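Local coordinates for probable 3-hydroxyisobutyrate dehydrogenase (Pseudomonas aeruginosa, PDB 3OBB) that catalyses the NAD-dependent oxidation of L-serine and methyl-L-serine, with low activity toward beta-hydroxyisobutyrate, and works as a homotetramer built as a dimer of dimers, at the interface of chains A and B and the interface of chains A and C. Sequence-based numbering; all coordinates share one arbitrary frame. Chains: chain A/B/C, Probable 3-hydroxyisobutyrate dehydrogenase.

Contact 1: the interface of chains A and B. Residues chain A 207-208, 211-213; chain B 124, 138, 176.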
# COMPACT_ATOMS: atom_id res chain seq x y z
N ILE A 207 22.02 11.60 10.19
CA ILE A 207 22.51 10.24 9.91
C ILE A 207 21.97 9.73 8.58
O ILE A 207 22.72 9.28 7.71
CB ILE A 207 22.17 9.27 11.07
CG1 ILE A 207 23.10 9.53 12.26
CG2 ILE A 207 22.31 7.82 10.67
CD1 ILE A 207 22.55 9.03 13.59
N MSE A 208 20.65 9.87 8.39
CA MSE A 208 20.00 9.34 7.19
C MSE A 208 20.39 10.14 5.97
O MSE A 208 20.62 9.56 4.91
CB MSE A 208 18.49 9.26 7.35
CG MSE A 208 18.05 8.30 8.42
SE MSE A 208 16.17 7.87 8.34
CE MSE A 208 15.45 9.70 8.52
N SER A 211 23.65 9.02 4.69
CA SER A 211 23.75 7.59 4.48
C SER A 211 22.85 7.10 3.33
O SER A 211 22.38 7.91 2.51
CB SER A 211 23.48 6.83 5.79
OG SER A 211 24.31 7.36 6.82
N SER A 212 22.65 5.79 3.26
CA SER A 212 21.89 5.19 2.13
C SER A 212 20.39 5.57 2.12
O SER A 212 19.73 5.42 1.12
CB SER A 212 22.10 3.68 2.08
OG SER A 212 21.68 3.11 3.30
N GLY A 213 19.89 6.13 3.23
CA GLY A 213 18.55 6.71 3.24
C GLY A 213 18.51 8.11 2.66
O GLY A 213 17.42 8.70 2.53
N SER B 124 26.63 0.42 8.18
CA SER B 124 25.99 0.71 6.90
C SER B 124 27.11 0.96 5.87
O SER B 124 28.14 1.55 6.19
CB SER B 124 25.06 1.91 7.12
OG SER B 124 24.63 2.49 5.93
N MSE B 138 26.59 3.48 13.37
CA MSE B 138 25.50 4.18 14.04
C MSE B 138 25.41 3.64 15.46
O MSE B 138 25.08 2.48 15.69
CB MSE B 138 24.19 3.98 13.29
CG MSE B 138 24.27 4.48 11.87
SE MSE B 138 22.68 4.02 10.87
CE MSE B 138 23.17 4.73 9.12
N ASN B 176 16.91 4.07 8.70
CA ASN B 176 17.69 4.39 7.52
C ASN B 176 17.46 3.35 6.45
O ASN B 176 17.21 3.71 5.33
CB ASN B 176 19.19 4.46 7.82
CG ASN B 176 20.00 4.68 6.57
OD1 ASN B 176 20.22 5.82 6.17
ND2 ASN B 176 20.41 3.57 5.90

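Contact 2: the interface of chains A and C. Residues chain A 257-258, 261-262; chain C 275.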
# COMPACT_ATOMS: atom_id res chain seq x y z
N ALA A 257 0.58 6.02 -15.90
CA ALA A 257 0.73 4.61 -15.56
C ALA A 257 -0.36 3.77 -16.24
O ALA A 257 -0.07 2.69 -16.76
CB ALA A 257 0.70 4.42 -14.05
N GLN A 258 -1.60 4.27 -16.28
CA GLN A 258 -2.68 3.51 -16.92
C GLN A 258 -2.37 3.36 -18.41
O GLN A 258 -2.60 2.29 -19.01
CB GLN A 258 -4.04 4.19 -16.70
CG GLN A 258 -5.28 3.46 -17.30
CD GLN A 258 -5.43 3.69 -18.80
OE1 GLN A 258 -4.90 4.67 -19.35
NE2 GLN A 258 -6.18 2.80 -19.47
N ALA A 261 0.36 0.75 -18.62
CA ALA A 261 0.18 -0.44 -17.77
C ALA A 261 1.34 -0.60 -16.80
O ALA A 261 1.73 -1.71 -16.46
CB ALA A 261 -0.03 -1.70 -18.61
N SER A 262 1.90 0.52 -16.34
CA SER A 262 2.97 0.50 -15.38
C SER A 262 2.39 0.36 -13.95
O SER A 262 1.42 1.01 -13.61
CB SER A 262 3.82 1.77 -15.49
OG SER A 262 4.32 1.94 -16.80
N ARG C 275 -1.44 -4.86 -11.91
CA ARG C 275 -0.52 -4.47 -12.97
C ARG C 275 0.74 -5.33 -13.00
O ARG C 275 1.29 -5.59 -14.07
CB ARG C 275 -0.21 -2.96 -12.93
CG ARG C 275 -1.49 -2.17 -13.25
CD ARG C 275 -1.27 -0.98 -14.14
NE ARG C 275 -2.51 -0.23 -14.36
CZ ARG C 275 -2.69 1.05 -14.04
NH1 ARG C 275 -1.72 1.76 -13.49
NH2 ARG C 275 -3.86 1.63 -14.28

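Contact 1: the interface of chains A and B
The side-chain amide of B:Asn176, on the long helix 168-196, reaches into the loop after helix 201-209 of chain A and is held through both polar atoms. ND2 of B:Asn176 donates to the hydroxyl OG of A:Ser212 at 2.9 Å; the bond is fairly straight (157° at H), and OG lies in the plane of the amide. OD1 of B:Asn176 receives the backbone N of A:Gly213 at 3.0 Å, but this donor sits above the carbonyl plane. With CG anti to the backbone N (chi1 176°), the amide points toward the loop, and the paired bonds oppose its rotation about chi2. CB of A:Ser211 packs on OD1 of B:Asn176 at 3.4 Å. Selenomethionine A:Met208 and B:Asn176 run past each other in opposite directions, SE of A:Met208 lying 3.9 Å from CA of B:Asn176. On the other flank selenomethionine B:Met138, extended beyond CG, crosses A:Ile207 obliquely and brings its methyl CE to 3.6 Å from CG2 of A:Ile207. OG of A:Ser211 donates a hydrogen bond to the carbonyl O of A:Ile207 at 2.6 Å, tying the loop to the helix. OG of B:Ser124, in the family's Ser-Gly-Gly segment, lies 4.0 Å from OG of A:Ser212, near but not hydrogen-bonded. The loop thus packs on the partner's long helix and helps join two subunits; it borders chain B's catalytic region, with active-site B:Lys173 three residues earlier, and may help position that helix.

Contact 2: the interface of chains A and C
The guanidinium nitrogen NH1 of C:Arg275 donates a hydrogen bond to the main-chain carbonyl O of A:Ser262, at 3.2 Å and 155° at H. The bond is long but reasonably straight. It lies somewhat off both flat groups: the donor is tilted 24° from the carbonyl plane, and the oxygen stands a little out of the guanidinium plane. The bond depends on the backbone carbonyl and does not use the serine hydroxyl. C:Arg275 projects from helix 265-279 of chain C, with CG anti to its carbonyl carbon and the chain bent at chi2 (-139°), and this course carries the head group over the end of helix 243-260 of chain A. The arginine thus covers that helix end and the turn after it, bridging two subunits across the two-fold A-C interface of the tetramer. Along the way the methylene CD of C:Arg275 passes A:Ala261, 3.9 Å from its CA, so that the aliphatic stem packs on the turn just beyond the helix while the head group continues to the helix itself. There the two terminal nitrogens of C:Arg275 part: NH1 lies 3.6 Å from the methyl CB of A:Ala257, and NH2 sits 3.4 Å from CA of A:Gln258. The carbonyl O of A:Ala257 stands over one guanidinium face, offset toward the rim, where its partial negative charge may favour the cation. The side chain of A:Gln258 crosses that of the arginine at a slant, its amide steeply inclined to the guanidinium. It meets the arginine through its CB and CG methylenes, with CB of A:Gln258 3.5 Å from NH2 of C:Arg275.

Contact 1 and contact 2 lie about 32 Å apart and join chain A to two different neighbours, each across a two-fold interface. They share no residues or helices: contact 1 uses the end of helix 201-209 and its following loop against helix 168-196 and strand 135-140 of chain B, whereas contact 2 sets the end of helix 243-260 against helix 265-279 of chain C. One subunit thus engages two different neighbours in the dimer-of-dimers tetramer. Contact 1 is about 26 Å from A:Lys173 but borders the catalytic helix of chain B; its twin places chain B's loop beside that of chain A.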